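Local structure of Ras-related protein Rab-7L1 (Homo sapiens, 6HH2) at residues 77-80 with 81-84; 160-163 with 164-167; 171-174 with 175-179. The protein works as a GDP/GTP-binding Rab switch in vesicle trafficking, maintains endosome-trans-Golgi network integrity, recruits LRRK2 to the Golgi complex and stimulates its kinase activity. The protein carries 4 engineered substitutions. All coordinates share one frame; numbering follows the deposited sequence. Where two conformers were deposited one is given.

Interaction 1: residues 77-80 with 81-84; sequences TRLY and YRDA
Tyr81 N hydrogen-bonds to Thr77 O (2.9 Å) and Arg82 N to Arg78 O (3.0 Å), two consecutive helical hydrogen bonds after which the chain leaves helix 78-81 through a type II beta turn from Tyr81 to Ala84. Tyr81 folds back over the turn of helix that precedes it. With chi1 at 65°, its CG sits between the backbone N and the carbonyl carbon, which lays one ring face on Arg78; Arg78 CA stands 3.7 Å from the ring centroid, a CH-pi contact placed toward the rim. The Arg78 side chain runs beside the ring in the same direction, its NE 3.6 Å from Tyr81 OH and its guanidinium plane steeply inclined to the ring. On a separate flank Leu79 CD2 rests over the centre of the flat Arg82 guanidinium, 3.5 Å from CZ. A water there donates to Leu79 O (2.7 Å) and accepts from Arg82 NE (2.8 Å), linking the extended arginine to the helix end. The Tyr80 OH hydrogen-bonds to Trp65 O, while Lys12 NZ collects the carbonyls of Tyr80 and Arg82. The arrangement is the end of the switch II helix of a Rab GTPase, where a Tyr-Tyr-Arg motif is a family signature.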
ATOM      1  N   THR A  77       1.903   9.350 -11.457  1.00 22.75           N
ATOM      2  CA  THR A  77       1.158  10.281 -12.283  1.00 23.88           C
ATOM      3  C   THR A  77      -0.126  10.732 -11.595  1.00 20.84           C
ATOM      4  O   THR A  77      -0.659  10.047 -10.702  1.00 20.87           O
ATOM      5  CB  THR A  77       0.758   9.634 -13.616  1.00 25.62           C
ATOM      6  OG1 THR A  77      -0.011   8.444 -13.362  1.00 25.92           O
ATOM      7  CG2 THR A  77       2.036   9.300 -14.484  1.00 30.29           C
ATOM      8  N   ARG A  78      -0.598  11.897 -12.018  1.00 22.59           N
ATOM      9  CA  ARG A  78      -1.761  12.524 -11.365  1.00 25.09           C
ATOM     10  C   ARG A  78      -3.008  11.649 -11.366  1.00 25.67           C
ATOM     11  O   ARG A  78      -3.682  11.546 -10.337  1.00 25.47           O
ATOM     12  CB  ARG A  78      -2.048  13.885 -11.954  1.00 26.13           C
ATOM     13  CG  ARG A  78      -3.219  14.601 -11.269  1.00 30.96           C
ATOM     14  CD  ARG A  78      -3.355  16.009 -11.799  1.00 33.57           C
ATOM     15  NE  ARG A  78      -2.120  16.772 -11.613  1.00 40.99           N
ATOM     16  CZ  ARG A  78      -1.254  17.040 -12.596  1.00 51.69           C
ATOM     17  NH1 ARG A  78      -1.495  16.621 -13.856  1.00 46.52           N
ATOM     18  NH2 ARG A  78      -0.143  17.744 -12.335  1.00 56.59           N
ATOM     19  N   LEU A  79      -3.382  11.022 -12.488  1.00 24.31           N
ATOM     20  CA  LEU A  79      -4.575  10.162 -12.440  1.00 23.61           C
ATOM     21  C   LEU A  79      -4.397   9.027 -11.428  1.00 25.53           C
ATOM     22  O   LEU A  79      -5.348   8.627 -10.736  1.00 26.70           O
ATOM     23  CB  LEU A  79      -4.877   9.598 -13.832  1.00 25.94           C
ATOM     24  CG  LEU A  79      -5.377  10.620 -14.826  1.00 30.68           C
ATOM     25  CD1 LEU A  79      -5.694   9.915 -16.177  1.00 34.29           C
ATOM     26  CD2 LEU A  79      -6.628  11.320 -14.273  1.00 33.21           C
ATOM     27  N   TYR A  80      -3.175   8.498 -11.304  1.00 23.29           N
ATOM     28  CA  TYR A  80      -2.908   7.459 -10.330  1.00 21.91           C
ATOM     29  C   TYR A  80      -3.038   7.975  -8.894  1.00 21.54           C
ATOM     30  O   TYR A  80      -3.729   7.352  -8.067  1.00 22.23           O
ATOM     31  CB  TYR A  80      -1.500   6.892 -10.605  1.00 21.87           C
ATOM     32  CG  TYR A  80      -1.161   5.842  -9.594  1.00 19.72           C
ATOM     33  CD1 TYR A  80      -1.639   4.534  -9.697  1.00 21.59           C
ATOM     34  CD2 TYR A  80      -0.358   6.166  -8.482  1.00 19.78           C
ATOM     35  CE1 TYR A  80      -1.336   3.577  -8.748  1.00 20.16           C
ATOM     36  CE2 TYR A  80      -0.059   5.237  -7.517  1.00 19.16           C
ATOM     37  CZ  TYR A  80      -0.535   3.932  -7.662  1.00 18.86           C
ATOM     38  OH  TYR A  80      -0.219   3.034  -6.687  1.00 18.20           O
ATOM     39  N   TYR A  81      -2.317   9.064  -8.541  1.00 20.73           N
ATOM     40  CA  TYR A  81      -2.254   9.389  -7.099  1.00 21.37           C
ATOM     41  C   TYR A  81      -3.436  10.216  -6.605  1.00 23.55           C
ATOM     42  O   TYR A  81      -3.676  10.233  -5.393  1.00 22.77           O
ATOM     43  CB  TYR A  81      -0.912  10.093  -6.721  1.00 21.59           C
ATOM     44  CG  TYR A  81      -0.666  11.469  -7.328  1.00 20.81           C
ATOM     45  CD1 TYR A  81      -1.426  12.590  -6.969  1.00 21.49           C
ATOM     46  CD2 TYR A  81       0.316  11.657  -8.322  1.00 20.73           C
ATOM     47  CE1 TYR A  81      -1.218  13.838  -7.555  1.00 23.15           C
ATOM     48  CE2 TYR A  81       0.553  12.894  -8.854  1.00 22.93           C
ATOM     49  CZ  TYR A  81      -0.225  14.006  -8.530  1.00 23.62           C
ATOM     50  OH  TYR A  81      -0.021  15.242  -9.088  1.00 26.00           O
ATOM     51  N   ARG A  82      -4.214  10.856  -7.466  1.00 23.93           N
ATOM     52  CA  ARG A  82      -5.150  11.878  -7.011  1.00 22.18           C
ATOM     53  C   ARG A  82      -6.175  11.277  -6.058  1.00 22.73           C
ATOM     54  O   ARG A  82      -6.639  10.148  -6.229  1.00 23.03           O
ATOM     55  CB  ARG A  82      -5.842  12.574  -8.189  1.00 26.33           C
ATOM     56  CG  ARG A  82      -6.694  11.675  -9.069  1.00 25.70           C
ATOM     57  CD  ARG A  82      -7.319  12.526 -10.215  1.00 28.03           C
ATOM     58  NE  ARG A  82      -8.297  11.730 -10.949  1.00 29.26           N
ATOM     59  CZ  ARG A  82      -9.069  12.215 -11.916  1.00 32.90           C
ATOM     60  NH1 ARG A  82      -8.995  13.494 -12.243  1.00 35.49           N
ATOM     61  NH2 ARG A  82      -9.923  11.394 -12.533  1.00 38.05           N
ATOM     62  N   ASP A  83      -6.444  12.027  -4.983  1.00 22.48           N
ATOM     63  CA  ASP A  83      -7.516  11.718  -4.022  1.00 22.91           C
ATOM     64  C   ASP A  83      -7.250  10.480  -3.170  1.00 24.10           C
ATOM     65  O   ASP A  83      -8.173   9.934  -2.560  1.00 25.28           O
ATOM     66  CB  ASP A  83      -8.878  11.617  -4.717  1.00 27.13           C
ATOM     67  CG  ASP A  83      -9.219  12.864  -5.500  1.00 33.22           C
ATOM     68  OD1 ASP A  83      -9.156  13.960  -4.906  1.00 37.27           O
ATOM     69  OD2 ASP A  83      -9.504  12.775  -6.729  1.00 35.97           O
ATOM     70  N   ALA A  84      -6.021   9.999  -3.112  1.00 20.36           N
ATOM     71  CA  ALA A  84      -5.718   8.824  -2.297  1.00 21.13           C
ATOM     72  C   ALA A  84      -5.757   9.182  -0.816  1.00 20.03           C
ATOM     73  O   ALA A  84      -5.478  10.312  -0.415  1.00 23.00           O
ATOM     74  CB  ALA A  84      -4.332   8.270  -2.605  1.00 23.95           C
TER
HETATM   75  O   HOH W   1      -7.985   8.907 -11.152  1.00 28.50           O

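Interaction 2: residues 160-163 with 164-167; sequences KENK and NINE. With GDP (guanosine-5'-diphosphate), chain B.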
ATOM      1  N   LYS A 160       3.675 -14.231  -0.192  1.00 23.51           N
ATOM      2  CA  LYS A 160       3.718 -15.646  -0.561  1.00 28.35           C
ATOM      3  C   LYS A 160       3.144 -16.547   0.524  1.00 30.88           C
ATOM      4  O   LYS A 160       2.363 -17.458   0.225  1.00 33.10           O
ATOM      5  CB  LYS A 160       5.148 -16.054  -0.895  1.00 30.89           C
ATOM      6  CG  LYS A 160       5.320 -17.551  -1.124  1.00 34.70           C
ATOM      7  CD  LYS A 160       6.705 -17.878  -1.655  1.00 42.79           C
ATOM      8  CE  LYS A 160       7.005 -19.365  -1.537  1.00 52.27           C
ATOM      9  NZ  LYS A 160       8.429 -19.663  -1.892  1.00 57.75           N
ATOM     10  N   GLU A 161       3.531 -16.328   1.778  1.00 28.00           N
ATOM     11  CA  GLU A 161       3.054 -17.155   2.887  1.00 30.67           C
ATOM     12  C   GLU A 161       1.866 -16.530   3.603  1.00 30.22           C
ATOM     13  O   GLU A 161       1.429 -17.060   4.641  1.00 33.59           O
ATOM     14  CB  GLU A 161       4.169 -17.330   3.912  1.00 30.59           C
ATOM     15  CG  GLU A 161       5.427 -18.002   3.397  1.00 31.35           C
ATOM     16  CD  GLU A 161       6.490 -18.104   4.497  1.00 53.32           C
ATOM     17  OE1 GLU A 161       6.452 -17.312   5.499  1.00 54.18           O
ATOM     18  OE2 GLU A 161       7.352 -19.012   4.385  1.00 60.83           O
ATOM     19  N   ASN A 162       1.363 -15.407   3.101  1.00 30.24           N
ATOM     20  CA  ASN A 162       0.249 -14.678   3.702  1.00 31.89           C
ATOM     21  C   ASN A 162       0.547 -14.303   5.150  1.00 33.12           C
ATOM     22  O   ASN A 162      -0.324 -14.399   6.022  1.00 41.83           O
ATOM     23  CB  ASN A 162      -1.081 -15.433   3.561  1.00 37.03           C
ATOM     24  CG  ASN A 162      -2.304 -14.518   3.646  1.00 39.08           C
ATOM     25  OD1 ASN A 162      -2.276 -13.344   3.249  1.00 36.36           O
ATOM     26  ND2 ASN A 162      -3.410 -15.080   4.145  1.00 47.21           N
ATOM     27  N   LYS A 163       1.780 -13.888   5.411  1.00 25.16           N
ATOM     28  CA  LYS A 163       2.229 -13.469   6.738  1.00 24.99           C
ATOM     29  C   LYS A 163       2.072 -11.953   6.877  1.00 23.87           C
ATOM     30  O   LYS A 163       2.702 -11.183   6.147  1.00 23.14           O
ATOM     31  CB  LYS A 163       3.684 -13.846   7.023  1.00 26.88           C
ATOM     32  CG  LYS A 163       4.163 -13.476   8.472  1.00 31.94           C
ATOM     33  CD  LYS A 163       5.634 -13.807   8.658  1.00 38.27           C
ATOM     34  CE  LYS A 163       6.059 -13.679  10.112  1.00 46.82           C
ATOM     35  NZ  LYS A 163       7.489 -14.124  10.251  1.00 53.21           N
ATOM     36  N   ASN A 164       1.320 -11.541   7.905  1.00 24.05           N
ATOM     37  CA  ASN A 164       1.105 -10.147   8.296  0.61 24.54           C
ATOM     38  C   ASN A 164       0.311  -9.324   7.285  1.00 23.61           C
ATOM     39  O   ASN A 164       0.145  -8.139   7.512  1.00 22.56           O
ATOM     40  CB  ASN A 164       2.397  -9.356   8.607  0.61 24.38           C
ATOM     41  CG  ASN A 164       2.997  -9.664   9.973  0.61 24.97           C
ATOM     42  OD1 ASN A 164       2.294  -9.873  10.972  0.61 24.09           O
ATOM     43  ND2 ASN A 164       4.322  -9.669  10.027  0.61 24.13           N
ATOM     44  N   ILE A 165      -0.192  -9.902   6.189  1.00 22.59           N
ATOM     45  CA  ILE A 165      -0.837  -9.095   5.160  1.00 22.83           C
ATOM     46  C   ILE A 165      -2.145  -8.520   5.669  1.00 21.00           C
ATOM     47  O   ILE A 165      -2.375  -7.304   5.646  1.00 20.85           O
ATOM     48  CB  ILE A 165      -1.096  -9.944   3.908  1.00 24.33           C
ATOM     49  CG1 ILE A 165       0.224 -10.498   3.370  1.00 25.86           C
ATOM     50  CG2 ILE A 165      -1.930  -9.133   2.910  1.00 25.15           C
ATOM     51  CD1 ILE A 165       1.191  -9.445   2.958  1.00 26.76           C
ATOM     52  N   ASN A 166      -3.032  -9.400   6.139  1.00 22.07           N
ATOM     53  CA  ASN A 166      -4.346  -8.922   6.550  1.00 20.18           C
ATOM     54  C   ASN A 166      -4.240  -7.970   7.740  1.00 20.10           C
ATOM     55  O   ASN A 166      -4.977  -6.975   7.822  1.00 20.07           O
ATOM     56  CB  ASN A 166      -5.223 -10.098   6.928  1.00 21.39           C
ATOM     57  CG  ASN A 166      -5.581 -10.941   5.695  1.00 22.59           C
ATOM     58  OD1 ASN A 166      -5.379 -10.523   4.549  1.00 24.74           O
ATOM     59  ND2 ASN A 166      -6.121 -12.126   5.957  1.00 27.51           N
ATOM     60  N   GLU A 167      -3.337  -8.256   8.668  1.00 20.35           N
ATOM     61  CA  GLU A 167      -3.257  -7.423   9.863  1.00 19.97           C
ATOM     62  C   GLU A 167      -2.610  -6.069   9.559  1.00 20.55           C
ATOM     63  O   GLU A 167      -3.047  -5.050  10.106  1.00 21.63           O
ATOM     64  CB  GLU A 167      -2.486  -8.175  10.946  1.00 21.35           C
ATOM     65  CG  GLU A 167      -3.289  -9.300  11.600  1.00 22.82           C
ATOM     66  CD  GLU A 167      -4.402  -8.752  12.460  1.00 25.41           C
ATOM     67  OE1 GLU A 167      -5.514  -8.535  11.925  1.00 26.93           O
ATOM     68  OE2 GLU A 167      -4.187  -8.467  13.657  1.00 25.68           O
TER
HETATM   69  PB  GDP B 201       5.274  -6.538  -8.722  1.00 19.62           P
HETATM   70  O1B GDP B 201       5.655  -5.617  -7.624  1.00 20.35           O
HETATM   71  O2B GDP B 201       6.178  -6.482  -9.908  1.00 20.71           O
HETATM   72  O3B GDP B 201       3.808  -6.457  -9.098  1.00 19.74           O
HETATM   73  O3A GDP B 201       5.553  -8.027  -8.090  1.00 21.16           O
HETATM   74  PA  GDP B 201       4.717  -9.366  -8.291  1.00 22.36           P
HETATM   75  O1A GDP B 201       3.481  -9.392  -7.427  1.00 22.99           O
HETATM   76  O2A GDP B 201       4.528  -9.595  -9.784  1.00 23.59           O
HETATM   77  O5' GDP B 201       5.717 -10.464  -7.715  1.00 23.00           O
HETATM   78  C5' GDP B 201       6.989 -10.691  -8.304  1.00 24.95           C
HETATM   79  C4' GDP B 201       7.465 -12.096  -7.947  1.00 25.22           C
HETATM   80  O4' GDP B 201       7.710 -12.137  -6.502  1.00 23.69           O
HETATM   81  C3' GDP B 201       6.372 -13.112  -8.202  1.00 23.82           C
HETATM   82  O3' GDP B 201       7.049 -14.302  -8.641  1.00 29.53           O
HETATM   83  C2' GDP B 201       5.748 -13.334  -6.838  1.00 24.28           C
HETATM   84  O2' GDP B 201       5.231 -14.655  -6.738  1.00 28.67           O
HETATM   85  C1' GDP B 201       6.953 -13.175  -5.953  1.00 25.39           C
HETATM   86  N9  GDP B 201       6.587 -12.761  -4.594  1.00 23.91           N
HETATM   87  C8  GDP B 201       5.686 -11.793  -4.262  1.00 21.74           C
HETATM   88  N7  GDP B 201       5.625 -11.654  -2.897  1.00 22.27           N
HETATM   89  C5  GDP B 201       6.509 -12.543  -2.385  1.00 24.27           C
HETATM   90  C6  GDP B 201       6.933 -12.932  -1.043  1.00 23.17           C
HETATM   91  O6  GDP B 201       6.428 -12.410  -0.032  1.00 23.46           O
HETATM   92  N1  GDP B 201       7.878 -13.877  -0.968  1.00 23.27           N
HETATM   93  C2  GDP B 201       8.441 -14.521  -2.003  1.00 24.39           C
HETATM   94  N2  GDP B 201       9.389 -15.519  -1.806  1.00 24.94           N
HETATM   95  N3  GDP B 201       8.057 -14.228  -3.269  1.00 23.93           N
HETATM   96  C4  GDP B 201       7.128 -13.269  -3.468  1.00 24.01           C
HETATM   97  O   HOH W   2      -2.536 -12.259   6.510  1.00 28.83           O
HETATM   98  O   HOH W   3      -4.610 -11.921   2.497  1.00 34.91           O
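Asn162 carries its CG anti to the backbone N (chi1 -157°), and Ile165 holds its CG1 beside its own N (chi1 -59°); together these torsions bring Asn162 OD1 against the isoleucine branch point, 3.7 Å from Ile165 CB, with the two side chains crossing at about a right angle. No direct hydrogen bond joins 160-163 to 164-167, and water does the bridging. One molecule donates to Asn162 O (3.1 Å) and accepts from Asn166 N (2.9 Å), so it serves an amide in the first turn of the helix. A second gives one hydrogen to Asn162 OD1 (2.8 Å) and the other to Asn166 OD1 (2.6 Å), bridging two acceptor oxygens that could not hydrogen-bond to each other directly. Asn162 has a left-handed backbone and, with Lys163, faces Ser158 as a G1 beta bulge. Lys163 and Asn164 lie side by side, pointing the same way; the lysine NZ forms a salt bridge with Glu156, and in the conformer given Asn164 ND2 hydrogen-bonds to Glu156 O, although Asn164 stands at the N-cap without making a capping bond. Upstream, Lys160 lays its aliphatic chain over one face of guanine, CB 3.5 Å from GDP N1, while its backbone N makes a weak, nearly straight hydrogen bond to GDP O6 (3.3 Å). Lys160 thus belongs to the G5 base-recognition loop of Ras-like GTPases. This loop connects edge strand 153-156 to helix 165-178, with Asn162 touching Arg29 and Asn166 touching Tyr30 of helix 23-30.

Interaction 3: residues 171-174 with 175-179; sequences VLIE and KMMRN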
ATOM      1  N   VAL A 171      -4.715  -2.504  10.206  1.00 21.28           N
ATOM      2  CA  VAL A 171      -4.357  -1.329  11.014  1.00 23.33           C
ATOM      3  C   VAL A 171      -4.309  -0.077  10.151  1.00 20.08           C
ATOM      4  O   VAL A 171      -4.609   1.025  10.635  1.00 21.66           O
ATOM      5  CB  VAL A 171      -3.079  -1.546  11.850  1.00 24.02           C
ATOM      6  CG1 VAL A 171      -3.233  -2.782  12.781  1.00 27.22           C
ATOM      7  CG2 VAL A 171      -1.842  -1.566  10.979  1.00 25.35           C
ATOM      8  N   LEU A 172      -3.992  -0.216   8.869  1.00 20.37           N
ATOM      9  CA  LEU A 172      -4.079   0.930   7.967  1.00 20.12           C
ATOM     10  C   LEU A 172      -5.526   1.386   7.773  1.00 22.44           C
ATOM     11  O   LEU A 172      -5.793   2.593   7.765  1.00 24.27           O
ATOM     12  CB  LEU A 172      -3.417   0.588   6.639  1.00 19.89           C
ATOM     13  CG  LEU A 172      -3.332   1.744   5.641  1.00 20.58           C
ATOM     14  CD1 LEU A 172      -2.483   2.886   6.177  1.00 22.28           C
ATOM     15  CD2 LEU A 172      -2.781   1.216   4.315  1.00 23.46           C
ATOM     16  N   ILE A 173      -6.471   0.447   7.613  1.00 21.27           N
ATOM     17  CA  ILE A 173      -7.887   0.834   7.529  1.00 21.89           C
ATOM     18  C   ILE A 173      -8.315   1.584   8.765  1.00 24.73           C
ATOM     19  O   ILE A 173      -9.038   2.592   8.681  1.00 25.32           O
ATOM     20  CB  ILE A 173      -8.759  -0.411   7.328  1.00 21.33           C
ATOM     21  CG1 ILE A 173      -8.465  -1.015   5.971  1.00 23.00           C
ATOM     22  CG2 ILE A 173     -10.284  -0.067   7.481  1.00 26.49           C
ATOM     23  CD1 ILE A 173      -9.133  -2.448   5.787  1.00 24.85           C
ATOM     24  N   GLU A 174      -7.919   1.090   9.936  1.00 23.83           N
ATOM     25  CA  GLU A 174      -8.351   1.751  11.154  1.00 26.99           C
ATOM     26  C   GLU A 174      -7.782   3.153  11.234  1.00 24.84           C
ATOM     27  O   GLU A 174      -8.474   4.078  11.689  1.00 27.34           O
ATOM     28  CB  GLU A 174      -8.027   0.886  12.366  1.00 29.60           C
ATOM     29  CG  GLU A 174      -8.710  -0.512  12.258  1.00 29.66           C
ATOM     30  CD  GLU A 174      -8.610  -1.341  13.503  1.00 42.11           C
ATOM     31  OE1 GLU A 174      -8.184  -0.769  14.523  1.00 48.46           O
ATOM     32  OE2 GLU A 174      -8.995  -2.539  13.498  1.00 36.45           O
ATOM     33  N   LYS A 175      -6.575   3.351  10.708  1.00 24.16           N
ATOM     34  CA  LYS A 175      -6.013   4.706  10.693  1.00 25.57           C
ATOM     35  C   LYS A 175      -6.755   5.607   9.708  1.00 26.63           C
ATOM     36  O   LYS A 175      -6.967   6.795   9.978  1.00 26.68           O
ATOM     37  CB  LYS A 175      -4.522   4.634  10.336  1.00 25.43           C
ATOM     38  CG  LYS A 175      -3.853   6.031  10.181  1.00 29.01           C
ATOM     39  CD  LYS A 175      -3.764   6.723  11.533  1.00 39.35           C
ATOM     40  CE  LYS A 175      -2.529   6.258  12.283  1.00 35.47           C
ATOM     41  NZ  LYS A 175      -2.430   7.077  13.527  1.00 37.74           N
ATOM     42  N   MET A 176      -7.096   5.084   8.534  1.00 24.80           N
ATOM     43  CA  MET A 176      -7.849   5.888   7.570  1.00 24.71           C
ATOM     44  C   MET A 176      -9.218   6.258   8.124  1.00 25.06           C
ATOM     45  O   MET A 176      -9.707   7.368   7.895  1.00 27.02           O
ATOM     46  CB  MET A 176      -8.002   5.136   6.250  1.00 21.16           C
ATOM     47  CG  MET A 176      -6.641   4.972   5.493  1.00 20.76           C
ATOM     48  SD  MET A 176      -6.852   4.314   3.843  1.00 23.64           S
ATOM     49  CE  MET A 176      -7.482   2.621   4.176  1.00 23.37           C
ATOM     50  N   MET A 177      -9.844   5.348   8.885  1.00 24.44           N
ATOM     51  CA  MET A 177     -11.109   5.695   9.538  1.00 28.27           C
ATOM     52  C   MET A 177     -10.919   6.800  10.578  1.00 31.59           C
ATOM     53  O   MET A 177     -11.723   7.739  10.661  1.00 32.36           O
ATOM     54  CB  MET A 177     -11.733   4.446  10.171  1.00 26.38           C
ATOM     55  CG  MET A 177     -12.280   3.459   9.129  1.00 26.42           C
ATOM     56  SD  MET A 177     -13.746   4.106   8.316  1.00 27.73           S
ATOM     57  CE  MET A 177     -14.986   3.915   9.604  1.00 33.35           C
ATOM     58  N   ARG A 178      -9.842   6.724  11.355  1.00 28.14           N
ATOM     59  CA  ARG A 178      -9.561   7.756  12.345  1.00 31.76           C
ATOM     60  C   ARG A 178      -9.317   9.100  11.676  1.00 32.36           C
ATOM     61  O   ARG A 178      -9.712  10.145  12.193  1.00 35.63           O
ATOM     62  CB  ARG A 178      -8.357   7.347  13.188  1.00 33.00           C
ATOM     63  CG  ARG A 178      -8.170   8.255  14.404  1.00 35.66           C
ATOM     64  CD  ARG A 178      -7.029   7.812  15.308  1.00 45.16           C
ATOM     65  NE  ARG A 178      -6.856   8.767  16.411  1.00 50.95           N
ATOM     66  CZ  ARG A 178      -5.991   8.610  17.417  1.00 56.90           C
ATOM     67  NH1 ARG A 178      -5.214   7.522  17.464  1.00 56.64           N
ATOM     68  NH2 ARG A 178      -5.901   9.538  18.361  1.00 54.12           N
ATOM     69  N   ASN A 179      -8.671   9.094  10.516  1.00 32.49           N
ATOM     70  CA  ASN A 179      -8.402  10.345   9.821  1.00 32.13           C
ATOM     71  C   ASN A 179      -9.616  10.888   9.081  1.00 37.62           C
ATOM     72  O   ASN A 179      -9.526  11.992   8.540  1.00 38.21           O
ATOM     73  CB  ASN A 179      -7.301  10.119   8.783  1.00 29.14           C
ATOM     74  CG  ASN A 179      -5.929   9.954   9.395  1.00 32.44           C
ATOM     75  OD1 ASN A 179      -5.722  10.284  10.565  1.00 33.12           O
ATOM     76  ND2 ASN A 179      -4.962   9.500   8.590  1.00 28.86           N
TER
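Met176 reaches back along the helix toward Ile173, and the two side chains cross obliquely. The methionine starts with CG beside its backbone N and runs straight through SD, then bends at chi3 (-66°), a turn that sets the methyl CE against Ile173 CG1 at 4.2 Å. The same methyl stands 3.8 Å from Ile173 CA and also touches Leu172 CG, more loosely. Closer to the backbone, Met176 CG lies 3.4 Å from Leu172 O. Ile173 uses its other branch for a second methionine: CG2 stands beside Met177 CG (4.4 Å), after which Met177 bends at chi2 and chi3 and leads away from 171-174. Ile173, Met176 and Met177 belong to the sheet-facing side of helix 165-178, the C-terminal helix of the Ras-like G domain, which packs across the central sheet: Ile173 meets Leu52, Trp54, Val60 and Leu62, while the methionines extend to Phe11 on strand 8-17. Regular i to i+4 hydrogen bonds hold this spacing, among them Met176 N to Leu172 O and Met177 N to Ile173 O, both 2.9 Å, with the donors tilted somewhat out of the carbonyl planes. Glu174, Lys175 and Arg178 lie on the more exposed side of the helix. Lys175 packs CB on Leu172 O at 3.5 Å; the chain then bends at chi2 and chi3 and leads away, and the side chain also touches Pro122. Glu174 extends beyond CG to a salt bridge with Arg170, one turn back, and its side chain also touches Trp54. Beyond it, Arg178 N hydrogen-bonds to Glu174 O (3.0 Å), and the arginine side chain runs fully extended away from 171-174.

In the fold
Interactions 2 and 3 use the start and the later turns of helix 165-178, their centres about 18 Å apart; interaction 1 belongs to the separate short helix 78-81. Interaction 2 is a surface contact, bridged by water and linked to the guanine of GDP. Interaction 3 is partly buried, its isoleucine and methionines packed on the sheet while charged residues lie toward the solvent. Interaction 1 is also partly buried, but it combines an aromatic face on a backbone CA, a leucine methyl over a guanidinium and a single bridging water. It approaches interaction 3 to about 7 Å between nearest atoms, whereas interactions 1 and 2 lie on opposite sides of the chain's centre, with centres about 26 Å apart.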